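Local coordinates for protein toll (Drosophila melanogaster, PDB 4LXR), which serves as a receptor for the cleaved cytokine Spätzle C-106, switching on Toll signalling in dorsal-ventral patterning of the embryo and in antifungal immunity, at residues A[737-740]-A[745-748]; A[741-744]-A[748-751]; A[22-27]-A[45-50]. One frame throughout, in Å; residues are numbered along the deposited sequence.

Interaction 1 of 3, residues A[737-740]-A[745-748]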
loop_
_atom_site.group_PDB
_atom_site.type_symbol
_atom_site.label_atom_id
_atom_site.label_comp_id
_atom_site.label_asym_id
_atom_site.label_seq_id
_atom_site.Cartn_x
_atom_site.Cartn_y
_atom_site.Cartn_z
ATOM N N LEU A 737 -61.464 -34.700 30.657
ATOM C CA LEU A 737 -60.433 -34.995 31.665
ATOM C C LEU A 737 -58.991 -34.864 31.119
ATOM O O LEU A 737 -58.109 -34.369 31.817
ATOM C CB LEU A 737 -60.651 -36.373 32.307
ATOM C CG LEU A 737 -61.856 -36.552 33.245
ATOM C CD1 LEU A 737 -62.000 -38.029 33.648
ATOM C CD2 LEU A 737 -61.776 -35.645 34.479
ATOM N N PHE A 738 -58.774 -35.312 29.883
ATOM C CA PHE A 738 -57.489 -35.144 29.211
ATOM C C PHE A 738 -57.066 -33.675 29.190
ATOM O O PHE A 738 -55.966 -33.346 29.633
ATOM C CB PHE A 738 -57.536 -35.717 27.781
ATOM C CG PHE A 738 -56.290 -35.448 26.963
ATOM C CD1 PHE A 738 -55.138 -36.205 27.146
ATOM C CD2 PHE A 738 -56.280 -34.450 25.992
ATOM C CE1 PHE A 738 -53.985 -35.961 26.383
ATOM C CE2 PHE A 738 -55.130 -34.199 25.224
ATOM C CZ PHE A 738 -53.984 -34.957 25.422
ATOM N N THR A 739 -57.945 -32.800 28.706
ATOM C CA THR A 739 -57.613 -31.384 28.589
ATOM C C THR A 739 -57.293 -30.755 29.945
ATOM O O THR A 739 -56.372 -29.943 30.053
ATOM C CB THR A 739 -58.724 -30.563 27.903
ATOM O OG1 THR A 739 -59.887 -30.533 28.751
ATOM C CG2 THR A 739 -59.070 -31.152 26.529
ATOM N N GLN A 740 -58.044 -31.155 30.968
ATOM C CA GLN A 740 -57.875 -30.621 32.311
ATOM C C GLN A 740 -56.514 -30.972 32.907
ATOM O O GLN A 740 -55.943 -30.167 33.657
ATOM C CB GLN A 740 -59.013 -31.085 33.253
ATOM C CG GLN A 740 -60.406 -30.601 32.861
ATOM C CD GLN A 740 -61.486 -31.136 33.783
ATOM O OE1 GLN A 740 -61.254 -32.071 34.545
ATOM N NE2 GLN A 740 -62.664 -30.533 33.728
ATOM N N ARG A 745 -49.369 -29.818 27.102
ATOM C CA ARG A 745 -49.424 -30.315 25.734
ATOM C C ARG A 745 -50.437 -29.614 24.827
ATOM O O ARG A 745 -50.440 -29.851 23.620
ATOM C CB ARG A 745 -49.764 -31.807 25.715
ATOM C CG ARG A 745 -48.905 -32.673 26.581
ATOM C CD ARG A 745 -49.477 -34.074 26.619
ATOM N NE ARG A 745 -48.785 -34.909 27.591
ATOM C CZ ARG A 745 -47.567 -35.399 27.409
ATOM N NH1 ARG A 745 -46.912 -35.132 26.293
ATOM N NH2 ARG A 745 -47.000 -36.149 28.343
ATOM N N ILE A 746 -51.334 -28.810 25.390
ATOM C CA ILE A 746 -52.413 -28.243 24.581
ATOM C C ILE A 746 -52.388 -26.726 24.643
ATOM O O ILE A 746 -53.022 -26.117 25.515
ATOM C CB ILE A 746 -53.817 -28.729 25.035
ATOM C CG1 ILE A 746 -53.854 -30.237 25.250
ATOM C CG2 ILE A 746 -54.879 -28.362 24.001
ATOM C CD1 ILE A 746 -55.150 -30.689 25.916
ATOM N N GLY A 747 -51.659 -26.123 23.716
ATOM C CA GLY A 747 -51.426 -24.690 23.722
ATOM C C GLY A 747 -52.702 -23.884 23.617
ATOM O O GLY A 747 -52.821 -22.835 24.247
ATOM N N ASP A 748 -53.665 -24.385 22.846
ATOM C CA ASP A 748 -54.923 -23.665 22.625
ATOM C C ASP A 748 -56.082 -24.252 23.432
ATOM O O ASP A 748 -57.227 -24.249 22.993
ATOM C CB ASP A 748 -55.271 -23.615 21.128
ATOM C CG ASP A 748 -55.446 -25.004 20.515
ATOM O OD1 ASP A 748 -55.247 -26.011 21.232
ATOM O OD2 ASP A 748 -55.770 -25.085 19.308
#
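The terminal methyl of Ile746 fits beside the last turn of helix 733-740, touching both the ring of Phe738 and the flank of Thr739, and it is one of the contacts by which a returning loop packs on the helix it has left. CD1 of Ile746 lies 3.6 Å from CE2 of Phe738 and 3.9 Å from CD2 of the same ring, approaching obliquely beside that pair of carbons. On the helix backbone the same CD1 comes to 3.7 Å from CA of Thr739, and it also meets the Thr739 methyl, CG2, at 4.0 Å.

The torsions of Ile746 explain this reach. CG1 stands beside the backbone N and anti to the carbonyl carbon (chi1 -47°), while a nearly straight second torsion (170°) carries CD1 directly to the helix; the CG2 branch stays behind. The 7.3 Å between the alpha carbons of Thr739 and Ile746 is thus spanned by the Ile746 side chain. Phe738 answers with CG anti to its backbone N (chi1 174°), which directs the ring toward CD1 of Ile746.

The setting is the second LRRCT module, the cap that closes a leucine-rich repeat array at its C-terminal end. Here the chain leaves the helix, turns, and comes back within four residues. The ring of Phe738 also packs on Leu707 and Leu710 of helix 704-710, so Ile746 borders a hydrophobic layer between two helices.

Thr739 divides its two branches by chemistry. Its hydroxyl OG1 bonds to the carbonyl of Leu736 one turn earlier, which satisfies this buried polar atom within the helix and leaves CG2 for apolar packing.

Interaction 2 of 3, residues A[741-744]-A[748-751]; sequences DNFE and DRNE
Arg749 lays its guanidinium over the backbone and CB of Phe743, a case in which a charged group packs flat on aliphatic atoms while NH1 hydrogen-bonds to the carbonyl of Thr739. The packing comes first. One face of the guanidinium meets CA of Phe743, which sits 3.7 Å from NH1 and is shifted toward the rim of the flat group. CB of Phe743 lies almost evenly under the two terminal nitrogens, 3.8 Å from NH1 and 3.8 Å from NH2.

The aromatic contribution is slighter. CD1 of the Phe743 ring approaches NH2 of Arg749 at 3.9 Å, obliquely, with the ring and guanidinium planes 52° apart. This tilt is far from a parallel stack, and the two side chains meet at about a right angle. Arg749 leaves its backbone with CG anti to N and continues straight until a bend at chi3 (66°) turns the guanidinium across Phe743.

Polar interactions fix the surroundings. The Thr739 carbonyl that accepts from NH1 lies at the end of helix 733-740, and ND2 of Asn742 bonds to the Phe738 carbonyl beside it. The loop after the helix thus supplies two donors to carbonyls of its last turn. Within 748-751, the amide N of Glu751 reaches O of Asp748 at 3.1 Å, a bond spanning three residues that belongs to the 3-10 turn from which Arg749 projects.

All of this lies in the second LRRCT cap, where the chain loops between helix 733-740 and strand 753-754. A positive group placed at the carbonyl end of a helix would be expected to interact favourably with the partial negative charge there, so Arg749 probably adds a favourable charge interaction at the helix end to its dispersion contact with Phe743.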
loop_
_atom_site.group_PDB
_atom_site.type_symbol
_atom_site.label_atom_id
_atom_site.label_comp_id
_atom_site.label_asym_id
_atom_site.label_seq_id
_atom_site.Cartn_x
_atom_site.Cartn_y
_atom_site.Cartn_z
ATOM N N ASP A 741 -55.988 -32.157 32.594
ATOM C CA ASP A 741 -54.667 -32.506 33.130
ATOM C C ASP A 741 -53.508 -32.361 32.124
ATOM O O ASP A 741 -52.417 -32.880 32.347
ATOM C CB ASP A 741 -54.658 -33.901 33.745
ATOM C CG ASP A 741 -53.606 -34.051 34.839
ATOM O OD1 ASP A 741 -53.261 -33.037 35.497
ATOM O OD2 ASP A 741 -53.138 -35.190 35.053
ATOM N N ASN A 742 -53.734 -31.664 31.020
ATOM C CA ASN A 742 -52.653 -31.514 30.033
ATOM C C ASN A 742 -52.432 -30.090 29.602
ATOM O O ASN A 742 -52.353 -29.787 28.424
ATOM C CB ASN A 742 -52.860 -32.439 28.834
ATOM C CG ASN A 742 -52.543 -33.873 29.175
ATOM O OD1 ASN A 742 -51.389 -34.272 29.148
ATOM N ND2 ASN A 742 -53.559 -34.644 29.542
ATOM N N PHE A 743 -52.345 -29.220 30.590
ATOM C CA PHE A 743 -52.062 -27.829 30.377
ATOM C C PHE A 743 -50.806 -27.620 29.498
ATOM O O PHE A 743 -50.772 -26.690 28.690
ATOM C CB PHE A 743 -51.887 -27.140 31.725
ATOM C CG PHE A 743 -50.946 -25.994 31.683
ATOM C CD1 PHE A 743 -51.349 -24.772 31.166
ATOM C CD2 PHE A 743 -49.651 -26.135 32.152
ATOM C CE1 PHE A 743 -50.469 -23.710 31.108
ATOM C CE2 PHE A 743 -48.774 -25.090 32.108
ATOM C CZ PHE A 743 -49.181 -23.871 31.578
ATOM N N GLU A 744 -49.801 -28.487 29.658
ATOM C CA GLU A 744 -48.533 -28.377 28.911
ATOM C C GLU A 744 -48.610 -28.776 27.430
ATOM O O GLU A 744 -47.977 -28.149 26.598
ATOM C CB GLU A 744 -47.412 -29.187 29.587
ATOM C CG GLU A 744 -47.066 -28.743 30.997
ATOM C CD GLU A 744 -47.885 -29.470 32.067
ATOM O OE1 GLU A 744 -48.899 -30.113 31.724
ATOM O OE2 GLU A 744 -47.509 -29.402 33.253
ATOM N N ASP A 748 -53.665 -24.385 22.846
ATOM C CA ASP A 748 -54.923 -23.665 22.625
ATOM C C ASP A 748 -56.082 -24.252 23.432
ATOM O O ASP A 748 -57.227 -24.249 22.993
ATOM C CB ASP A 748 -55.271 -23.615 21.128
ATOM C CG ASP A 748 -55.446 -25.004 20.515
ATOM O OD1 ASP A 748 -55.247 -26.011 21.232
ATOM O OD2 ASP A 748 -55.770 -25.085 19.308
ATOM N N ARG A 749 -55.777 -24.746 24.623
ATOM C CA ARG A 749 -56.792 -25.353 25.475
ATOM C C ARG A 749 -57.951 -24.400 25.756
ATOM O O ARG A 749 -59.101 -24.804 25.722
ATOM C CB ARG A 749 -56.181 -25.809 26.794
ATOM C CG ARG A 749 -57.158 -26.552 27.648
ATOM C CD ARG A 749 -56.497 -27.117 28.866
ATOM N NE ARG A 749 -56.016 -26.081 29.763
ATOM C CZ ARG A 749 -55.608 -26.318 31.000
ATOM N NH1 ARG A 749 -55.632 -27.569 31.485
ATOM N NH2 ARG A 749 -55.195 -25.309 31.754
ATOM N N ASN A 750 -57.643 -23.134 26.010
ATOM C CA ASN A 750 -58.664 -22.148 26.360
ATOM C C ASN A 750 -59.598 -21.777 25.208
ATOM O O ASN A 750 -60.669 -21.217 25.439
ATOM C CB ASN A 750 -58.024 -20.875 26.944
ATOM C CG ASN A 750 -57.350 -21.114 28.289
ATOM O OD1 ASN A 750 -57.938 -21.699 29.205
ATOM N ND2 ASN A 750 -56.105 -20.661 28.411
ATOM N N GLU A 751 -59.204 -22.100 23.976
ATOM C CA GLU A 751 -60.014 -21.784 22.793
ATOM C C GLU A 751 -60.869 -22.950 22.297
ATOM O O GLU A 751 -61.597 -22.817 21.305
ATOM C CB GLU A 751 -59.144 -21.266 21.638
ATOM C CG GLU A 751 -58.719 -19.820 21.785
ATOM C CD GLU A 751 -57.740 -19.619 22.928
ATOM O OE1 GLU A 751 -56.697 -20.311 22.948
ATOM O OE2 GLU A 751 -58.027 -18.782 23.816
#

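Interaction 3 of 3, residues A[22-27]-A[45-50]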
loop_
_atom_site.group_PDB
_atom_site.type_symbol
_atom_site.label_atom_id
_atom_site.label_comp_id
_atom_site.label_asym_id
_atom_site.label_seq_id
_atom_site.Cartn_x
_atom_site.Cartn_y
_atom_site.Cartn_z
ATOM N N MET A 22 9.598 24.902 20.248
ATOM C CA MET A 22 10.525 23.777 20.233
ATOM C C MET A 22 11.886 24.229 20.756
ATOM O O MET A 22 11.970 24.883 21.795
ATOM C CB MET A 22 10.621 23.150 18.841
ATOM C CG MET A 22 9.515 22.132 18.582
ATOM S SD MET A 22 8.586 22.401 17.059
ATOM C CE MET A 22 7.303 21.174 17.279
ATOM N N SER A 23 12.950 23.901 20.042
ATOM C CA SER A 23 14.274 24.303 20.495
ATOM C C SER A 23 14.673 25.689 19.975
ATOM O O SER A 23 15.743 26.201 20.308
ATOM C CB SER A 23 15.309 23.246 20.112
ATOM O OG SER A 23 15.045 22.739 18.817
ATOM N N GLU A 24 13.805 26.312 19.185
ATOM C CA GLU A 24 14.139 27.601 18.586
ATOM C C GLU A 24 13.347 28.783 19.144
ATOM O O GLU A 24 12.545 28.643 20.066
ATOM C CB GLU A 24 13.973 27.535 17.066
ATOM C CG GLU A 24 12.529 27.428 16.622
ATOM C CD GLU A 24 12.391 27.050 15.164
ATOM O OE1 GLU A 24 11.254 27.125 14.642
ATOM O OE2 GLU A 24 13.419 26.689 14.541
ATOM N N TYR A 25 13.588 29.957 18.573
ATOM C CA TYR A 25 12.884 31.166 18.966
ATOM C C TYR A 25 12.383 31.856 17.716
ATOM O O TYR A 25 13.096 31.919 16.725
ATOM C CB TYR A 25 13.812 32.103 19.744
ATOM C CG TYR A 25 14.392 31.478 20.991
ATOM C CD1 TYR A 25 13.688 31.498 22.201
ATOM C CD2 TYR A 25 15.631 30.851 20.962
ATOM C CE1 TYR A 25 14.211 30.919 23.342
ATOM C CE2 TYR A 25 16.162 30.268 22.097
ATOM C CZ TYR A 25 15.446 30.306 23.286
ATOM O OH TYR A 25 15.979 29.730 24.414
ATOM N N GLU A 26 11.155 32.353 17.746
ATOM C CA GLU A 26 10.680 33.170 16.645
ATOM C C GLU A 26 10.541 34.612 17.099
ATOM O O GLU A 26 9.833 34.905 18.057
ATOM C CB GLU A 26 9.352 32.674 16.077
ATOM C CG GLU A 26 8.982 33.383 14.776
ATOM C CD GLU A 26 7.506 33.301 14.432
ATOM O OE1 GLU A 26 6.674 33.861 15.183
ATOM O OE2 GLU A 26 7.176 32.685 13.398
ATOM N N ILE A 27 11.229 35.508 16.406
ATOM C CA ILE A 27 11.129 36.922 16.695
ATOM C C ILE A 27 10.392 37.639 15.575
ATOM O O ILE A 27 10.723 37.450 14.402
ATOM C CB ILE A 27 12.518 37.521 16.859
ATOM C CG1 ILE A 27 13.247 36.795 17.995
ATOM C CG2 ILE A 27 12.413 39.013 17.122
ATOM C CD1 ILE A 27 14.665 37.232 18.207
ATOM N N LYS A 45 23.655 28.663 18.232
ATOM C CA LYS A 45 24.864 27.971 17.758
ATOM C C LYS A 45 24.693 27.308 16.398
ATOM O O LYS A 45 25.681 27.031 15.717
ATOM C CB LYS A 45 25.391 26.940 18.769
ATOM C CG LYS A 45 25.824 27.515 20.103
ATOM C CD LYS A 45 26.383 26.424 21.011
ATOM C CE LYS A 45 26.628 26.940 22.429
ATOM N NZ LYS A 45 26.989 25.855 23.391
ATOM N N ASP A 46 23.450 27.050 16.001
ATOM C CA ASP A 46 23.191 26.325 14.758
ATOM C C ASP A 46 22.931 27.268 13.582
ATOM O O ASP A 46 23.726 27.350 12.640
ATOM C CB ASP A 46 22.028 25.341 14.939
ATOM C CG ASP A 46 21.846 24.412 13.745
ATOM O OD1 ASP A 46 22.762 24.319 12.902
ATOM O OD2 ASP A 46 20.784 23.756 13.657
ATOM N N TYR A 47 21.815 27.980 13.632
ATOM C CA TYR A 47 21.483 28.873 12.539
ATOM C C TYR A 47 20.585 30.028 12.956
ATOM O O TYR A 47 19.892 29.972 13.986
ATOM C CB TYR A 47 20.851 28.093 11.391
ATOM C CG TYR A 47 19.392 27.757 11.583
ATOM C CD1 TYR A 47 19.001 26.658 12.341
ATOM C CD2 TYR A 47 18.398 28.527 10.980
ATOM C CE1 TYR A 47 17.659 26.340 12.504
ATOM C CE2 TYR A 47 17.057 28.222 11.144
ATOM C CZ TYR A 47 16.696 27.132 11.908
ATOM O OH TYR A 47 15.366 26.825 12.065
ATOM N N VAL A 48 20.615 31.083 12.154
ATOM C CA VAL A 48 19.643 32.155 12.265
ATOM C C VAL A 48 19.030 32.360 10.886
ATOM O O VAL A 48 19.752 32.479 9.900
ATOM C CB VAL A 48 20.278 33.465 12.802
ATOM C CG1 VAL A 48 21.517 33.859 11.986
ATOM C CG2 VAL A 48 19.262 34.595 12.808
ATOM N N GLN A 49 17.701 32.342 10.805
ATOM C CA GLN A 49 17.023 32.740 9.574
ATOM C C GLN A 49 16.438 34.138 9.717
ATOM O O GLN A 49 15.744 34.433 10.683
ATOM C CB GLN A 49 15.924 31.752 9.161
ATOM C CG GLN A 49 15.159 32.214 7.914
ATOM C CD GLN A 49 14.003 31.307 7.506
ATOM O OE1 GLN A 49 12.878 31.451 7.995
ATOM N NE2 GLN A 49 14.269 30.387 6.587
ATOM N N ILE A 50 16.743 35.014 8.767
ATOM C CA ILE A 50 16.079 36.303 8.722
ATOM C C ILE A 50 15.125 36.312 7.536
ATOM O O ILE A 50 15.556 36.243 6.389
ATOM C CB ILE A 50 17.069 37.466 8.620
ATOM C CG1 ILE A 50 18.121 37.357 9.719
ATOM C CG2 ILE A 50 16.341 38.793 8.726
ATOM C CD1 ILE A 50 19.399 38.085 9.395
#
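The polar ends of Glu24 and Tyr47 are brought together by similar first torsions: in each, CG lies between the backbone N and the carbonyl carbon, with chi1 at 70° in Glu24 and 79° in Tyr47. Beyond CG the Glu24 chain is extended, so its carboxylate is carried as far as the side chain allows. The ring of Tyr47 does the rest, bringing a hydroxyl that its CB alone would not have aimed at the other segment.

The outcome is a meeting of two polar ends, with OE2 of Glu24 3.2 Å from OH of Tyr47. The carboxylate and ring planes are steeply inclined, 71° apart, and OE2 stands obliquely to the ring. It is a small contact, burying 51 Å² in all, and it lies near the protein surface.

Its general interest is that the two residues are not on adjacent strands. Strand 38-43 runs between strands 24-29 and 47-52, antiparallel to both, and the closest alpha carbons, those of Glu24 and Val48, are 9.5 Å apart. Here two long side chains span the middle strand, both lying against its Thr41. Where strand 47-52 begins to pair with 38-43, Asp46 and Tyr47 together face Gln43 in a classic beta bulge, with CG of Asp46 lying in the ring plane at the edge of Tyr47.

These strands are part of the N-terminal end of the extracellular region, before the parallel strands of the leucine-rich repeats. Glu26, two residues on from Glu24, accepts a hydrogen bond from Leu16 N of a Spätzle chain. Tyr25 and Ile27, directed to the other side of their strand, pack on helix 4-12, while Tyr47 rests beside Arg74 of strand 74-78, the first parallel neighbour of 47-52.

In the fold
Interactions 1 and 2 are parts of one small structure, their centres 3 Å apart and both within the second LRRCT module. They share Asp748 and join at the hydrogen bond between NH1 of Arg749 and O of Thr739 (2.9 Å), so the apolar packing of 737-740 with 745-748 and the guanidinium packing of 741-744 with 748-751 secure the same loop. Interaction 3 belongs to the opposite end of the chain, its centre about 94 Å from that of interaction 1, with nearest atoms about 75 Å away. Of the three, the segments of interaction 3 alone touch Spätzle, through Met22 and Glu26.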